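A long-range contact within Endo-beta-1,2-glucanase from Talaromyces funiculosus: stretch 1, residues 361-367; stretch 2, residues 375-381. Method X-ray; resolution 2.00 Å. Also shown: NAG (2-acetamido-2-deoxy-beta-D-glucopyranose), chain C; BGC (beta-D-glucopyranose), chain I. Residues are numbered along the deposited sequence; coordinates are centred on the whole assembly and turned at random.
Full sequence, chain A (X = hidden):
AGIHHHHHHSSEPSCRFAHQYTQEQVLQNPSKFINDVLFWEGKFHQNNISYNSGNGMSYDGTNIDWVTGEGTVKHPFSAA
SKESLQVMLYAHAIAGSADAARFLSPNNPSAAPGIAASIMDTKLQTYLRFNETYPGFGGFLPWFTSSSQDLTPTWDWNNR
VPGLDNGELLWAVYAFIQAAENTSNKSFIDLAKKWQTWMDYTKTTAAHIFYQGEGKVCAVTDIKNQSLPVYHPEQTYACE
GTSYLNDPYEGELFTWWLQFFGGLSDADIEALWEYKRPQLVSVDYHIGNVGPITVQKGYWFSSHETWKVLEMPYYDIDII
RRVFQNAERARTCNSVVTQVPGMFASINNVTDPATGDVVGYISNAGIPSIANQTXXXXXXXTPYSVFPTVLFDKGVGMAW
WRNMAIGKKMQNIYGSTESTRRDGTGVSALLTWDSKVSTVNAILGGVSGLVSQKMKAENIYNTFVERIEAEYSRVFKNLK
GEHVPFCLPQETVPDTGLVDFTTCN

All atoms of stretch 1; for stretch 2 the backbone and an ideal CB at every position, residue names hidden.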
# COMPACT_ATOMS: atom_id res chain seq x y z
N TYR A 361 7.04 5.15 -15.36
CA TYR A 361 6.99 4.60 -14.01
C TYR A 361 8.32 3.90 -13.68
O TYR A 361 8.81 3.09 -14.45
CB TYR A 361 5.82 3.64 -13.87
CG TYR A 361 5.60 3.18 -12.45
CD1 TYR A 361 4.93 3.98 -11.55
CD2 TYR A 361 6.10 1.97 -12.00
CE1 TYR A 361 4.73 3.58 -10.24
CE2 TYR A 361 5.92 1.56 -10.70
CZ TYR A 361 5.23 2.37 -9.81
OH TYR A 361 5.03 1.96 -8.53
N ILE A 362 8.88 4.23 -12.51
CA ILE A 362 10.13 3.64 -12.02
C ILE A 362 9.79 2.56 -10.99
O ILE A 362 9.53 2.88 -9.83
CB ILE A 362 11.07 4.70 -11.40
CG1 ILE A 362 11.30 5.90 -12.31
CG2 ILE A 362 12.38 4.05 -10.97
CD1 ILE A 362 11.78 7.14 -11.58
N SER A 363 9.81 1.29 -11.43
CA SER A 363 9.59 0.12 -10.57
C SER A 363 10.81 -0.13 -9.68
O SER A 363 10.66 -0.46 -8.49
CB SER A 363 9.32 -1.12 -11.39
OG SER A 363 8.07 -1.02 -12.04
N ASN A 364 11.99 -0.03 -10.29
CA ASN A 364 13.22 -0.60 -9.77
C ASN A 364 13.98 0.46 -8.95
O ASN A 364 15.13 0.76 -9.24
CB ASN A 364 14.06 -1.18 -10.91
CG ASN A 364 14.43 -0.18 -11.98
OD1 ASN A 364 13.70 0.78 -12.21
ND2 ASN A 364 15.55 -0.39 -12.64
N ALA A 365 13.33 0.98 -7.90
CA ALA A 365 13.93 1.95 -6.99
C ALA A 365 13.92 1.39 -5.57
O ALA A 365 12.86 1.22 -4.96
CB ALA A 365 13.22 3.26 -7.08
N GLY A 366 15.12 1.12 -5.05
CA GLY A 366 15.29 0.57 -3.72
C GLY A 366 16.74 0.62 -3.27
O GLY A 366 17.39 1.66 -3.35
N ILE A 367 17.24 -0.53 -2.80
CA ILE A 367 18.58 -0.67 -2.23
C ILE A 367 19.21 -1.91 -2.85
O ILE A 367 18.97 -3.03 -2.40
CB ILE A 367 18.54 -0.73 -0.69
CG1 ILE A 367 17.75 0.44 -0.11
CG2 ILE A 367 19.96 -0.82 -0.13
CD1 ILE A 367 17.84 0.56 1.39
N UNK A 375 19.71 -4.12 -10.88
CA UNK A 375 19.63 -3.03 -11.87
C UNK A 375 18.52 -2.07 -11.44
O UNK A 375 17.35 -2.40 -11.55
CB UNK A 375 19.37 -3.57 -13.28
N UNK A 376 18.91 -0.89 -10.96
CA UNK A 376 18.00 0.02 -10.27
C UNK A 376 18.22 1.45 -10.76
O UNK A 376 19.33 1.84 -11.09
CB UNK A 376 18.20 -0.06 -8.76
N UNK A 377 17.12 2.21 -10.80
CA UNK A 377 17.12 3.65 -11.02
C UNK A 377 16.92 4.33 -9.67
O UNK A 377 15.88 4.12 -9.01
CB UNK A 377 16.04 4.06 -12.02
N UNK A 378 17.90 5.16 -9.28
CA UNK A 378 17.96 5.79 -7.96
C UNK A 378 18.04 7.32 -8.08
O UNK A 378 18.57 7.99 -7.19
CB UNK A 378 19.16 5.26 -7.18
N UNK A 379 17.48 7.90 -9.14
CA UNK A 379 17.53 9.35 -9.30
C UNK A 379 16.28 10.02 -8.72
O UNK A 379 16.27 11.23 -8.57
CB UNK A 379 17.68 9.71 -10.78
N UNK A 380 15.24 9.23 -8.39
CA UNK A 380 13.95 9.76 -7.92
C UNK A 380 13.60 9.13 -6.56
O UNK A 380 13.61 7.90 -6.40
CB UNK A 380 12.84 9.48 -8.94
N UNK A 381 13.22 10.01 -5.61
CA UNK A 381 12.84 9.66 -4.24
C UNK A 381 11.37 10.06 -4.02
O UNK A 381 10.82 10.90 -4.74
CB UNK A 381 13.75 10.35 -3.22
C1 NAG C . 12.82 9.01 -15.65
C2 NAG C . 13.20 7.95 -16.66
C3 NAG C . 14.69 8.09 -16.96
C4 NAG C . 14.98 9.47 -17.51
C5 NAG C . 14.41 10.54 -16.59
C6 NAG C . 14.49 11.91 -17.27
C7 NAG C . 11.76 5.99 -16.38
C8 NAG C . 11.69 4.58 -15.88
N2 NAG C . 12.90 6.62 -16.17
O3 NAG C . 15.09 7.10 -17.90
O4 NAG C . 16.41 9.62 -17.58
O5 NAG C . 13.05 10.29 -16.24
O6 NAG C . 14.06 12.89 -16.33
O7 NAG C . 10.81 6.52 -16.95
C2 BGC I . 1.04 2.31 -13.06
C3 BGC I . 0.83 3.81 -12.80
C4 BGC I . 0.35 4.09 -11.37
C5 BGC I . 1.21 3.32 -10.36
C6 BGC I . 0.75 3.48 -8.91
C1 BGC I . 1.87 1.68 -11.95
O1 BGC I . 2.07 0.28 -12.11
O2 BGC I . 1.74 2.15 -14.28
O3 BGC I . -0.10 4.36 -13.74
O4 BGC I . 0.36 5.50 -11.07
O5 BGC I . 1.23 1.93 -10.70
O6 BGC I . -0.55 2.90 -8.77

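At position 375 the CA-to-CB bond runs sideways to stretch 1, and the ideal CB lies 5.0 Å from Asn364 ND2. What stretch 1 offers here is a donor for the backbone, so many side chains would serve. The residue is Ile375; the end of its side chain departs from stretch 1, and its contribution is the carbonyl, with Asn364 ND2 donating to Ile375 O at 2.9 Å.

Position 376 also has a sideways CB, and the ideal CB lies close, 3.2 Å from Asn364 O. Beyond it lies the turn into Gly366, whose amide N has no acceptor within stretch 1. A long side chain with an acceptor at its tip, such as Gln or Glu, could reach that amide, whereas a short one would leave it unmet from this side. The residue is Gln376, whose chi1 m and chi2 t conformation carries OE1 to 2.8 Å from Gly366 N, forming a weak hydrogen bond with an angle of 119°.

At position 377 the backbone is tied down, because its N donates to Asn364 O at 2.9 Å. The ideal CB stands 3.8 Å from Ile362 CG2 and 4.0 Å from Asn364 OD1, near both an apolar and a polar neighbour, and the amide N2 of NAG lies beyond. An aliphatic chain would suit the isoleucine, while an acceptor at its end would also suit the sugar. Glu377 combines both features: its extended chain (chi1 and chi2 t) sets Glu377 CB 3.8 Å and Glu377 CG 4.2 Å from Ile362 CG2, and OE1 accepts a hydrogen bond from NAG N2 at 3.0 Å. Glu377 OE2 lies 3.5 Å from Ile362 CD1. Its carbonyl receives a CA-H...O contact, with Ala365 CA 3.5 Å from Glu377 O.

At position 378 CA-to-CB runs sideways and the ideal CB has nothing of stretch 1 within 5.5 Å, so small or polar residues would also be tolerated by stretch 1; a branched aliphatic chain could bring its end near Gly366. Leu378 does so, placing CD2 3.4 Å from Gly366 O and 4.3 Å from Ala365 CA.

Position 379 is likewise sideways and open at CB, and stretch 1 imposes little choice. In Asp379 the end comes nearer, chi1 p bringing OD1 to 4.4 Å from Ile362 CD1 and 2.6 Å from Glu377 OE2.

At position 380 CB points toward stretch 1, 3.7 Å from Ile362 CD1, which calls for an apolar residue such as Val, Ile or Leu. Val380 meets it, its CG2 packing 3.6 Å from Ile362 CD1.

Position 381 points away, leaving its choice unconstrained by stretch 1; it is Ile381, which makes no contact there.

Stretch 2 (375-381) IQELDVI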
# COMPACT_ATOMS: atom_id res chain seq x y z
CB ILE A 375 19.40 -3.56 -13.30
CG1 ILE A 375 20.50 -4.53 -13.74
CG2 ILE A 375 19.25 -2.40 -14.27
CD1 ILE A 375 20.18 -5.32 -14.99
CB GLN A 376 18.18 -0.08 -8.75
CG GLN A 376 17.79 -1.44 -8.20
CD GLN A 376 17.40 -1.42 -6.74
OE1 GLN A 376 17.30 -0.37 -6.11
NE2 GLN A 376 17.20 -2.61 -6.18
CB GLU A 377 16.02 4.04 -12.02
CG GLU A 377 16.05 5.53 -12.35
CD GLU A 377 15.04 6.01 -13.38
OE1 GLU A 377 14.55 5.19 -14.15
OE2 GLU A 377 14.75 7.24 -13.38
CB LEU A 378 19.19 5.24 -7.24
CG LEU A 378 19.22 3.73 -7.04
CD1 LEU A 378 20.51 3.31 -6.34
CD2 LEU A 378 18.00 3.27 -6.26
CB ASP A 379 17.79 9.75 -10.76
CG ASP A 379 16.76 9.24 -11.75
OD1 ASP A 379 15.95 8.38 -11.39
OD2 ASP A 379 16.78 9.73 -12.87
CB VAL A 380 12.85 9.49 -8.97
CG1 VAL A 380 11.45 9.82 -8.44
CG2 VAL A 380 13.14 10.24 -10.26
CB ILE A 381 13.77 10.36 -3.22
CG1 ILE A 381 13.86 11.87 -3.46
CG2 ILE A 381 15.14 9.69 -3.20
CD1 ILE A 381 14.65 12.62 -2.42
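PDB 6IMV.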